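Side-chain contacts in Alpha/beta hydrolase (Novosphingobium aromaticivorans, PDB 3BWX), which probably acts as a hydrolase of the alpha/beta-hydrolase fold, its substrate not established, and binds calcium ions in the crystal: residues D7-S12 with R17-A22; N41-E46 with A195-M200; R21-D26 with D47-L52; D86-L91 with P119-A124. The protein carries 1 engineered substitution. All blocks are in the same frame, centred on the assembly; numbering follows the deposited sequence.

Contact 1 (D7-S12 with R17-A22). With EDO (1,2-ethanediol), chain I; EDO (1,2-ethanediol), chain J.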
# COMPACT_ATOMS: atom_id res chain seq x y z
N ASP A 7 -4.34 -1.95 -18.40
CA ASP A 7 -3.56 -0.82 -17.99
C ASP A 7 -4.37 0.45 -18.25
O ASP A 7 -4.87 0.68 -19.37
CB ASP A 7 -2.20 -0.79 -18.70
CG ASP A 7 -1.27 -1.83 -18.16
OD1 ASP A 7 -1.06 -1.79 -16.94
OD2 ASP A 7 -0.79 -2.68 -18.90
N ARG A 8 -4.50 1.28 -17.20
CA ARG A 8 -5.28 2.53 -17.30
C ARG A 8 -4.48 3.67 -16.70
O ARG A 8 -3.47 3.45 -16.02
CB ARG A 8 -6.62 2.39 -16.62
CG ARG A 8 -7.51 1.29 -17.17
CD ARG A 8 -8.23 1.73 -18.36
NE ARG A 8 -9.08 0.67 -18.94
CZ ARG A 8 -8.84 -0.00 -20.06
NH1 ARG A 8 -7.75 0.20 -20.77
NH2 ARG A 8 -9.70 -0.93 -20.46
N TYR A 9 -4.90 4.89 -17.04
CA TYR A 9 -4.18 6.12 -16.72
C TYR A 9 -5.13 7.20 -16.26
O TYR A 9 -6.29 7.22 -16.66
CB TYR A 9 -3.30 6.61 -17.90
CG TYR A 9 -2.42 5.47 -18.31
CD1 TYR A 9 -1.18 5.26 -17.70
CD2 TYR A 9 -2.91 4.48 -19.17
CE1 TYR A 9 -0.42 4.14 -18.04
CE2 TYR A 9 -2.16 3.33 -19.48
CZ TYR A 9 -0.93 3.18 -18.89
OH TYR A 9 -0.18 2.06 -19.10
N TRP A 10 -4.58 8.13 -15.49
CA TRP A 10 -5.31 9.38 -15.16
C TRP A 10 -4.27 10.45 -15.10
O TRP A 10 -3.09 10.16 -15.08
CB TRP A 10 -6.12 9.28 -13.86
CG TRP A 10 -5.44 9.51 -12.53
CD1 TRP A 10 -5.49 10.62 -11.78
CD2 TRP A 10 -4.70 8.55 -11.76
NE1 TRP A 10 -4.86 10.43 -10.59
CE2 TRP A 10 -4.27 9.19 -10.59
CE3 TRP A 10 -4.24 7.27 -12.03
CZ2 TRP A 10 -3.53 8.55 -9.62
CZ3 TRP A 10 -3.51 6.64 -11.09
CH2 TRP A 10 -3.13 7.27 -9.91
N THR A 11 -4.70 11.71 -15.13
CA THR A 11 -3.79 12.83 -15.13
C THR A 11 -3.81 13.65 -13.80
O THR A 11 -4.87 14.06 -13.35
CB THR A 11 -4.13 13.79 -16.31
OG1 THR A 11 -4.11 13.05 -17.51
CG2 THR A 11 -3.10 14.91 -16.40
N SER A 12 -2.64 13.93 -13.25
CA SER A 12 -2.57 14.77 -12.05
C SER A 12 -2.81 16.23 -12.45
O SER A 12 -2.63 16.60 -13.62
CB SER A 12 -1.21 14.61 -11.37
OG SER A 12 -0.21 15.25 -12.11
N ARG A 17 1.12 11.76 -16.04
CA ARG A 17 0.36 10.59 -16.36
C ARG A 17 0.64 9.55 -15.31
O ARG A 17 1.73 9.03 -15.19
CB ARG A 17 0.74 10.03 -17.73
CG ARG A 17 -0.18 8.91 -18.23
CD ARG A 17 0.39 8.16 -19.44
NE ARG A 17 1.57 7.37 -19.11
CZ ARG A 17 2.51 6.93 -19.97
NH1 ARG A 17 2.46 7.21 -21.28
NH2 ARG A 17 3.53 6.24 -19.49
N LEU A 18 -0.40 9.24 -14.55
CA LEU A 18 -0.30 8.28 -13.45
C LEU A 18 -1.05 7.01 -13.88
O LEU A 18 -2.01 7.05 -14.68
CB LEU A 18 -0.89 8.89 -12.20
CG LEU A 18 -0.20 10.18 -11.75
CD1 LEU A 18 -0.85 10.68 -10.43
CD2 LEU A 18 1.34 9.99 -11.55
N HIS A 19 -0.59 5.89 -13.35
CA HIS A 19 -0.98 4.55 -13.81
C HIS A 19 -1.74 3.73 -12.78
O HIS A 19 -1.41 3.75 -11.61
CB HIS A 19 0.26 3.81 -14.20
CG HIS A 19 0.05 2.40 -14.59
ND1 HIS A 19 0.68 1.35 -13.94
CD2 HIS A 19 -0.71 1.83 -15.57
CE1 HIS A 19 0.30 0.20 -14.49
NE2 HIS A 19 -0.50 0.47 -15.50
N PHE A 20 -2.79 3.04 -13.25
CA PHE A 20 -3.46 2.03 -12.42
C PHE A 20 -3.77 0.80 -13.23
O PHE A 20 -4.07 0.90 -14.45
CB PHE A 20 -4.74 2.50 -11.67
CG PHE A 20 -5.89 2.94 -12.53
CD1 PHE A 20 -5.89 4.18 -13.19
CD2 PHE A 20 -7.03 2.16 -12.63
CE1 PHE A 20 -7.00 4.56 -13.93
CE2 PHE A 20 -8.13 2.59 -13.35
CZ PHE A 20 -8.09 3.75 -13.99
N ARG A 21 -3.67 -0.36 -12.56
CA ARG A 21 -4.19 -1.60 -13.13
C ARG A 21 -5.64 -1.69 -12.80
O ARG A 21 -6.02 -1.42 -11.66
CB ARG A 21 -3.49 -2.82 -12.62
CG ARG A 21 -2.00 -2.90 -13.00
CD ARG A 21 -1.33 -4.21 -12.50
NE ARG A 21 -0.03 -4.45 -13.11
CZ ARG A 21 0.72 -5.52 -12.83
NH1 ARG A 21 0.31 -6.37 -11.95
NH2 ARG A 21 1.86 -5.72 -13.49
N ALA A 22 -6.46 -2.04 -13.78
CA ALA A 22 -7.90 -2.19 -13.56
C ALA A 22 -8.30 -3.63 -13.84
O ALA A 22 -7.98 -4.19 -14.91
CB ALA A 22 -8.70 -1.22 -14.46
C1 EDO I . -5.03 9.68 -18.85
O1 EDO I . -4.18 9.34 -19.91
C2 EDO I . -5.99 10.74 -19.36
O2 EDO I . -6.30 11.53 -18.23
C1 EDO J . -1.70 -5.31 -20.64
O1 EDO J . -2.06 -3.97 -20.84
C2 EDO J . -2.97 -6.07 -20.38
O2 EDO J . -2.72 -6.95 -19.30
O HOH W 1 0.88 -2.94 -15.50
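Asp-7 OD1 is gripped by two donors: His-19 NE2, 2.7 Å away, and a water that in turn accepts from Arg-21 NE. OD1 lies close to the plane of the imidazole, whose NE2 meets it on the anti side, 34° out of the carboxylate plane. The other imidazole nitrogen, ND1, is hydrogen-bonded to Glu-62, so the ring is pinned at both ends and its rotation fixed; two acidic partners could favour a protonated imidazole. With CG anti to the backbone N (chi1 175°), the His-19 ring is laid beside its cross-strand neighbour Tyr-9, whose CE1 comes within 3.4 Å of His-19 CD2, the two ring planes 32° apart. On the same face, Arg-17 runs alongside the Tyr-9 ring.

Trp-10, Leu-18, Phe-20 and Arg-8 share the other face. Leu-18 CB sits 3.4 Å from the centroid of the Trp-10 six-membered ring, almost on its normal, while Arg-8 CB lies over the Phe-20 ring, 3.5 Å from its centroid. Trp-10 NE1 bonds to Asp-86 O, and Leu-90 of helix 80-94 packs against both Trp-10 and Phe-20. Paired backbone bonds join Arg-8 with Phe-20 and Trp-10 with Leu-18, for instance Trp-10 N to Leu-18 O at 2.9 Å: the ladder of an antiparallel beta hairpin, here forming one edge of the alpha/beta-hydrolase sheet.

Contact 2 (N41-E46 with A195-M200)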
# COMPACT_ATOMS: atom_id res chain seq x y z
N ASN A 41 4.25 -0.44 -5.52
CA ASN A 41 3.52 -0.26 -6.77
C ASN A 41 2.37 -1.31 -6.89
O ASN A 41 2.07 -2.10 -5.95
CB ASN A 41 4.50 -0.28 -7.97
CG ASN A 41 5.16 -1.64 -8.14
OD1 ASN A 41 4.47 -2.59 -8.52
ND2 ASN A 41 6.44 -1.75 -7.78
N ALA A 42 1.68 -1.30 -8.02
CA ALA A 42 0.49 -2.13 -8.19
C ALA A 42 0.80 -3.61 -8.04
O ALA A 42 -0.07 -4.43 -7.67
CB ALA A 42 -0.15 -1.87 -9.55
N ARG A 43 2.05 -4.01 -8.30
CA ARG A 43 2.41 -5.43 -8.20
C ARG A 43 2.30 -6.02 -6.81
O ARG A 43 2.17 -7.22 -6.65
CB ARG A 43 3.79 -5.74 -8.81
CG ARG A 43 3.85 -5.33 -10.24
CD ARG A 43 5.08 -5.84 -10.99
NE ARG A 43 6.38 -5.48 -10.45
CZ ARG A 43 6.97 -4.28 -10.55
NH1 ARG A 43 6.34 -3.25 -11.07
NH2 ARG A 43 8.17 -4.13 -10.03
N ASP A 44 2.29 -5.17 -5.78
CA ASP A 44 2.07 -5.68 -4.40
C ASP A 44 0.73 -6.35 -4.27
O ASP A 44 0.55 -7.24 -3.42
CB ASP A 44 2.22 -4.60 -3.34
CG ASP A 44 3.66 -4.45 -2.82
OD1 ASP A 44 4.62 -5.08 -3.35
OD2 ASP A 44 3.84 -3.71 -1.86
N PHE A 45 -0.20 -5.97 -5.17
CA PHE A 45 -1.55 -6.53 -5.19
C PHE A 45 -1.81 -7.54 -6.30
O PHE A 45 -2.96 -7.93 -6.57
CB PHE A 45 -2.54 -5.36 -5.28
CG PHE A 45 -2.44 -4.42 -4.13
CD1 PHE A 45 -2.92 -4.79 -2.86
CD2 PHE A 45 -1.82 -3.19 -4.28
CE1 PHE A 45 -2.80 -3.92 -1.77
CE2 PHE A 45 -1.70 -2.34 -3.19
CZ PHE A 45 -2.17 -2.69 -1.97
N GLU A 46 -0.76 -8.01 -6.97
CA GLU A 46 -0.96 -8.78 -8.20
C GLU A 46 -1.71 -10.10 -7.95
O GLU A 46 -2.39 -10.59 -8.86
CB GLU A 46 0.38 -9.07 -8.88
CG GLU A 46 1.36 -9.94 -8.08
CD GLU A 46 2.78 -10.11 -8.66
OE1 GLU A 46 3.08 -9.44 -9.67
OE2 GLU A 46 3.58 -10.89 -8.05
N ALA A 195 16.82 -3.05 -10.00
CA ALA A 195 16.83 -1.96 -9.06
C ALA A 195 15.41 -1.76 -8.51
O ALA A 195 14.45 -2.26 -9.05
CB ALA A 195 17.31 -0.69 -9.74
N PHE A 196 15.31 -1.08 -7.38
CA PHE A 196 14.00 -0.79 -6.81
C PHE A 196 13.19 0.09 -7.79
O PHE A 196 13.73 0.98 -8.47
CB PHE A 196 14.11 -0.15 -5.42
CG PHE A 196 14.69 -1.09 -4.42
CD1 PHE A 196 13.89 -2.09 -3.81
CD2 PHE A 196 16.08 -1.09 -4.18
CE1 PHE A 196 14.45 -3.00 -2.92
CE2 PHE A 196 16.63 -1.99 -3.31
CZ PHE A 196 15.82 -2.96 -2.67
N ASP A 197 11.91 -0.23 -7.89
CA ASP A 197 11.06 0.33 -8.97
C ASP A 197 10.40 1.64 -8.56
O ASP A 197 9.19 1.77 -8.52
CB ASP A 197 10.02 -0.73 -9.36
CG ASP A 197 9.37 -0.47 -10.71
OD1 ASP A 197 9.68 0.51 -11.43
OD2 ASP A 197 8.51 -1.30 -11.09
N TYR A 198 11.24 2.63 -8.28
CA TYR A 198 10.72 3.95 -7.94
C TYR A 198 11.79 4.98 -8.22
O TYR A 198 12.98 4.63 -8.31
CB TYR A 198 10.19 4.04 -6.47
CG TYR A 198 11.21 3.81 -5.40
CD1 TYR A 198 11.99 4.85 -4.92
CD2 TYR A 198 11.37 2.57 -4.81
CE1 TYR A 198 12.94 4.63 -3.92
CE2 TYR A 198 12.31 2.36 -3.83
CZ TYR A 198 13.09 3.39 -3.38
OH TYR A 198 14.03 3.21 -2.38
N ASP A 199 11.38 6.24 -8.34
CA ASP A 199 12.33 7.36 -8.47
C ASP A 199 13.19 7.56 -7.19
O ASP A 199 12.65 7.84 -6.12
CB ASP A 199 11.50 8.65 -8.70
CG ASP A 199 12.35 9.86 -9.08
OD1 ASP A 199 13.59 9.79 -9.03
OD2 ASP A 199 11.72 10.86 -9.47
N MSE A 200 14.51 7.38 -7.29
CA MSE A 200 15.38 7.59 -6.16
C MSE A 200 15.18 8.94 -5.49
O MSE A 200 15.32 9.04 -4.26
CB MSE A 200 16.85 7.41 -6.57
CG MSE A 200 17.25 5.98 -6.87
SE MSE A 200 16.93 4.63 -5.46
CE MSE A 200 15.46 3.63 -6.32
O HOH W 2 7.60 0.52 -6.53
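The guanidinium of Arg-43 has the carboxylate of Asp-197 at its edge and Asn-41 OD1 over one face, 3.2 Å above the plane and displaced toward the rim. Both terminal nitrogens converge on a single oxygen: NH1 lies 2.9 Å and NH2 3.0 Å from Asp-197 OD2. That oxygen stays close to the guanidinium plane, but the carboxylate is turned 37° against it, so this salt bridge is end-on and forked rather than a flat two-to-two pairing. NH1 approaches nearly along the C-O bond and NH2 from the anti side.

A bend at chi3 (-57°) of Arg-43 folds the head group back so that one of its faces is turned to Asn-41 OD1, and Arg-43 NE donates to Lys-183 O, which helps fix the rotation of the plane. Asn-41 OD1 also accepts from Arg-43 N at 2.8 Å, closing an Asx turn at the start of the 3-10 segment 42-44, in the loop between strand 32-35 and helix 46-52 of the alpha/beta-hydrolase fold. On the other side, Asp-197 is the centre of an inverse gamma turn just after strand 194-196 of the small three-stranded sheet.

The Asn-41 amide plane stands 61° from the Asp-197 carboxylate. Its ND2 gives hydrogens to Arg-184 O and to a water 2.8 Å from ND2, and that water donates onward to Asp-197 O.

Contact 3 (R21-D26 with D47-L52). With EDO (1,2-ethanediol), chain G.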
# COMPACT_ATOMS: atom_id res chain seq x y z
N ARG A 21 -3.67 -0.36 -12.56
CA ARG A 21 -4.19 -1.60 -13.13
C ARG A 21 -5.64 -1.69 -12.80
O ARG A 21 -6.02 -1.42 -11.66
CB ARG A 21 -3.49 -2.82 -12.62
CG ARG A 21 -2.00 -2.90 -13.00
CD ARG A 21 -1.33 -4.21 -12.50
NE ARG A 21 -0.03 -4.45 -13.11
CZ ARG A 21 0.72 -5.52 -12.83
NH1 ARG A 21 0.31 -6.37 -11.95
NH2 ARG A 21 1.86 -5.72 -13.49
N ALA A 22 -6.46 -2.04 -13.78
CA ALA A 22 -7.90 -2.19 -13.56
C ALA A 22 -8.30 -3.63 -13.84
O ALA A 22 -7.98 -4.19 -14.91
CB ALA A 22 -8.70 -1.22 -14.46
N TYR A 23 -8.97 -4.24 -12.88
CA TYR A 23 -9.47 -5.60 -13.02
C TYR A 23 -10.97 -5.53 -13.06
O TYR A 23 -11.62 -4.96 -12.21
CB TYR A 23 -9.06 -6.46 -11.83
CG TYR A 23 -7.56 -6.62 -11.64
CD1 TYR A 23 -6.77 -5.56 -11.16
CD2 TYR A 23 -6.90 -7.80 -11.92
CE1 TYR A 23 -5.41 -5.70 -10.95
CE2 TYR A 23 -5.54 -7.94 -11.70
CZ TYR A 23 -4.78 -6.88 -11.24
OH TYR A 23 -3.45 -7.06 -11.02
N GLU A 24 -11.54 -6.15 -14.08
CA GLU A 24 -12.96 -6.07 -14.32
C GLU A 24 -13.71 -6.94 -13.30
O GLU A 24 -13.20 -7.96 -12.81
CB GLU A 24 -13.28 -6.50 -15.74
CG GLU A 24 -14.72 -6.23 -16.13
CD GLU A 24 -15.09 -4.75 -16.07
OE1 GLU A 24 -15.44 -4.22 -14.96
OE2 GLU A 24 -15.01 -4.11 -17.16
N GLY A 25 -14.92 -6.51 -12.99
CA GLY A 25 -15.77 -7.26 -12.08
C GLY A 25 -17.14 -6.64 -11.94
O GLY A 25 -17.52 -5.74 -12.69
N ASP A 26 -17.82 -7.12 -10.91
CA ASP A 26 -19.22 -6.83 -10.62
C ASP A 26 -19.46 -5.32 -10.49
O ASP A 26 -19.05 -4.70 -9.51
CB ASP A 26 -19.58 -7.59 -9.33
CG ASP A 26 -21.08 -7.54 -8.99
OD1 ASP A 26 -21.85 -6.78 -9.59
OD2 ASP A 26 -21.43 -8.29 -8.05
N ASP A 47 -1.50 -10.73 -6.79
CA ASP A 47 -2.23 -11.97 -6.44
C ASP A 47 -3.59 -11.69 -5.77
O ASP A 47 -4.60 -12.32 -6.10
CB ASP A 47 -1.36 -12.94 -5.58
CG ASP A 47 -0.21 -13.57 -6.35
OD1 ASP A 47 -0.10 -13.31 -7.57
OD2 ASP A 47 0.58 -14.32 -5.74
N LEU A 48 -3.62 -10.72 -4.85
CA LEU A 48 -4.90 -10.39 -4.19
C LEU A 48 -5.93 -9.94 -5.22
O LEU A 48 -7.07 -10.32 -5.16
CB LEU A 48 -4.69 -9.28 -3.17
CG LEU A 48 -5.95 -8.86 -2.42
CD1 LEU A 48 -6.49 -10.01 -1.61
CD2 LEU A 48 -5.65 -7.63 -1.56
N ALA A 49 -5.52 -9.08 -6.13
CA ALA A 49 -6.42 -8.57 -7.14
C ALA A 49 -7.01 -9.72 -7.98
O ALA A 49 -8.20 -9.68 -8.32
CB ALA A 49 -5.69 -7.56 -8.04
N THR A 50 -6.20 -10.72 -8.34
CA THR A 50 -6.70 -11.85 -9.14
C THR A 50 -7.68 -12.69 -8.33
O THR A 50 -8.58 -13.30 -8.90
CB THR A 50 -5.60 -12.81 -9.65
OG1 THR A 50 -4.91 -13.38 -8.56
CG2 THR A 50 -4.64 -12.08 -10.53
N ARG A 51 -7.49 -12.77 -7.01
CA ARG A 51 -8.44 -13.47 -6.15
C ARG A 51 -9.76 -12.70 -5.96
O ARG A 51 -10.77 -13.33 -5.67
CB ARG A 51 -7.79 -13.78 -4.79
CG ARG A 51 -6.65 -14.81 -4.88
CD ARG A 51 -5.98 -15.04 -3.51
NE ARG A 51 -5.07 -16.17 -3.71
CZ ARG A 51 -3.76 -16.14 -3.61
NH1 ARG A 51 -3.15 -15.06 -3.19
NH2 ARG A 51 -3.07 -17.24 -3.88
N LEU A 52 -9.75 -11.37 -6.06
CA LEU A 52 -10.95 -10.56 -5.90
C LEU A 52 -11.68 -10.30 -7.20
O LEU A 52 -12.92 -10.11 -7.16
CB LEU A 52 -10.64 -9.21 -5.25
CG LEU A 52 -9.99 -9.26 -3.85
CD1 LEU A 52 -9.73 -7.91 -3.32
CD2 LEU A 52 -10.95 -10.09 -2.91
C1 EDO G . 0.79 -16.30 -3.07
O1 EDO G . -0.30 -15.54 -3.62
C2 EDO G . 0.22 -17.50 -2.37
O2 EDO G . -0.40 -18.36 -3.34
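The apolar contact centres on Tyr-23 and Ala-49. Ala-49 CB stands over one face of the Tyr-23 ring, 3.5 Å from its centroid and 18° off the ring normal, a CH-pi contact. The methyl is displaced toward the phenol end, with Tyr-23 CZ the nearest ring atom at 3.4 Å. With CG anti to its own carbonyl carbon (chi1 -61°), the Tyr-23 ring reaches from strand 17-23 to helix 46-52 and presents its face to the helix. Thr-50 adds a looser touch, its CG2 lying 4.4 Å from Tyr-23 CE2. Val-58, on the neighbouring strand 58-61, packs against both Tyr-23 and Ala-49 and so continues the apolar layer between sheet and helix.

Hydrogen bonds here belong to each segment separately. Thr-50 OG1 donates to Asp-47 O at 2.7 Å, and that carbonyl also accepts from Arg-51 N, so the threonine hydroxyl is folded back on its own helix while the methyl is left to the tyrosine. Just beyond the strand, Glu-24 OE1 accepts from Gly-25 N through its anti lone pair.

Charged groups gather on another flank of the helix, where a 1,2-ethanediol, probably from the crystallisation liquor, joins Asp-47 to Arg-51. Its O1 donates to Asp-47 OD2 at 2.6 Å and accepts from Arg-51 NH1 at 2.9 Å. Asp-47 also forms a salt bridge with Arg-184.

Between these two segments the contact is apolar, one methyl on one aromatic face, so it should depend on close fit and dispersion with a weak CH-pi component, while Thr-50 and Asp-47 bond within the helix or to other groups.

Contact 4 (D86-L91 with P119-A124)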
# COMPACT_ATOMS: atom_id res chain seq x y z
N ASP A 86 -3.77 13.47 -5.80
CA ASP A 86 -3.72 12.69 -7.00
C ASP A 86 -4.80 11.59 -6.92
O ASP A 86 -5.39 11.26 -7.93
CB ASP A 86 -2.32 12.07 -7.18
CG ASP A 86 -1.23 13.09 -7.43
OD1 ASP A 86 -1.51 14.24 -7.84
OD2 ASP A 86 -0.06 12.69 -7.31
N LEU A 87 -5.02 11.02 -5.75
CA LEU A 87 -6.07 10.00 -5.64
C LEU A 87 -7.47 10.65 -5.79
O LEU A 87 -8.37 10.04 -6.37
CB LEU A 87 -5.98 9.29 -4.31
CG LEU A 87 -4.84 8.25 -4.24
CD1 LEU A 87 -4.51 7.94 -2.77
CD2 LEU A 87 -5.14 7.03 -5.08
N GLU A 88 -7.67 11.85 -5.20
CA GLU A 88 -8.93 12.56 -5.45
C GLU A 88 -9.13 12.78 -6.94
O GLU A 88 -10.27 12.66 -7.46
CB GLU A 88 -8.97 13.88 -4.68
CG GLU A 88 -9.00 13.74 -3.19
CD GLU A 88 -10.32 13.21 -2.62
OE1 GLU A 88 -11.24 12.84 -3.37
OE2 GLU A 88 -10.42 13.10 -1.38
N ALA A 89 -8.06 13.07 -7.66
CA ALA A 89 -8.15 13.27 -9.11
C ALA A 89 -8.54 11.96 -9.83
O ALA A 89 -9.34 11.98 -10.77
CB ALA A 89 -6.85 13.82 -9.69
N LEU A 90 -7.96 10.82 -9.42
CA LEU A 90 -8.36 9.53 -9.95
C LEU A 90 -9.85 9.27 -9.72
O LEU A 90 -10.58 8.90 -10.65
CB LEU A 90 -7.55 8.40 -9.30
CG LEU A 90 -7.98 6.98 -9.59
CD1 LEU A 90 -7.84 6.62 -11.06
CD2 LEU A 90 -7.16 5.96 -8.72
N LEU A 91 -10.31 9.50 -8.48
CA LEU A 91 -11.71 9.22 -8.15
C LEU A 91 -12.65 10.09 -8.97
O LEU A 91 -13.69 9.60 -9.46
CB LEU A 91 -11.96 9.37 -6.65
CG LEU A 91 -11.22 8.40 -5.77
CD1 LEU A 91 -11.26 8.86 -4.28
CD2 LEU A 91 -11.74 6.94 -5.90
N PRO A 119 -16.67 10.23 5.37
CA PRO A 119 -16.57 8.79 5.60
C PRO A 119 -17.60 7.93 4.93
O PRO A 119 -17.32 6.77 4.65
CB PRO A 119 -16.66 8.67 7.14
CG PRO A 119 -16.19 10.03 7.62
CD PRO A 119 -16.70 11.02 6.61
N ALA A 120 -18.76 8.48 4.56
CA ALA A 120 -19.77 7.66 3.92
C ALA A 120 -19.32 7.18 2.55
O ALA A 120 -19.90 6.24 2.01
CB ALA A 120 -21.07 8.43 3.79
N ARG A 121 -18.31 7.81 1.97
CA ARG A 121 -17.79 7.38 0.68
C ARG A 121 -17.10 6.00 0.77
O ARG A 121 -16.84 5.35 -0.26
CB ARG A 121 -16.78 8.42 0.12
CG ARG A 121 -15.38 8.31 0.75
CD ARG A 121 -14.47 9.51 0.59
NE ARG A 121 -14.28 9.90 -0.78
CZ ARG A 121 -13.34 10.74 -1.24
NH1 ARG A 121 -12.41 11.27 -0.46
NH2 ARG A 121 -13.33 11.04 -2.54
N ILE A 122 -16.71 5.59 1.99
CA ILE A 122 -15.98 4.34 2.20
C ILE A 122 -17.02 3.28 2.47
O ILE A 122 -17.69 3.28 3.50
CB ILE A 122 -15.03 4.44 3.42
CG1 ILE A 122 -13.96 5.52 3.21
CG2 ILE A 122 -14.40 3.06 3.75
CD1 ILE A 122 -12.98 5.26 2.05
N ALA A 123 -17.17 2.34 1.54
CA ALA A 123 -18.08 1.20 1.75
C ALA A 123 -17.57 0.28 2.86
O ALA A 123 -18.35 -0.22 3.64
CB ALA A 123 -18.29 0.45 0.43
N ALA A 124 -16.27 0.07 2.86
CA ALA A 124 -15.55 -0.70 3.86
C ALA A 124 -14.07 -0.46 3.64
O ALA A 124 -13.67 0.05 2.55
CB ALA A 124 -15.91 -2.20 3.76
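From Arg-121 the side chain crosses to Glu-88 of helix 80-94. CB points toward the helix. The side chain, which also touches Phe-99, bends at chi3 (-56°) and delivers the guanidinium end-on. NH2 lies 2.9 Å from Glu-88 OE1 and, at 3.5 Å, also brushes the methyl Leu-91 CD1. NH1 meets Glu-88 OE2 at 2.9 Å and donates as well to Leu-114 O of helix 106-117.

Each nitrogen has its own oxygen, both oxygens are met on their syn sides, and both N-H bonds are almost straight, at 173° or more. Carboxylate and guanidinium planes are only 18° apart, the nearly flat bidentate form of an arginine-carboxylate salt bridge. In the alpha/beta-hydrolase fold it ties helix 80-94 to the 3-10 turn 119-121, which leads from helix 106-117 into strand 122-128.

Glu-88 reaches the pair through a chain bent at chi2, its side chain also touching Leu-114 and Ala-117. Leu-91, one helical turn further on, packs against Phe-99 as well as the arginine.

From the N terminus, contact 1 comes first, closing the short hairpin between strands 6-11 and 17-23. Contact 3 begins on the end of that second strand, sharing Arg-21 and Ala-22, and closes a loop onto helix 46-52. Contact 2 opens inside this loop at 41-46 and closes only at 195-200, so the two cross; it brings the small three-stranded sheet to the loop after strand 32-35. Contact 4 is nested within contact 2 and joins helix 80-94 to the turn before strand 122-128. Arg-21 packs against Ala-42, Arg-43 and Glu-46, linking contact 1 with contact 2, while Trp-10 and Phe-20 meet the helix of contact 4. Contacts 2 and 4 do not touch.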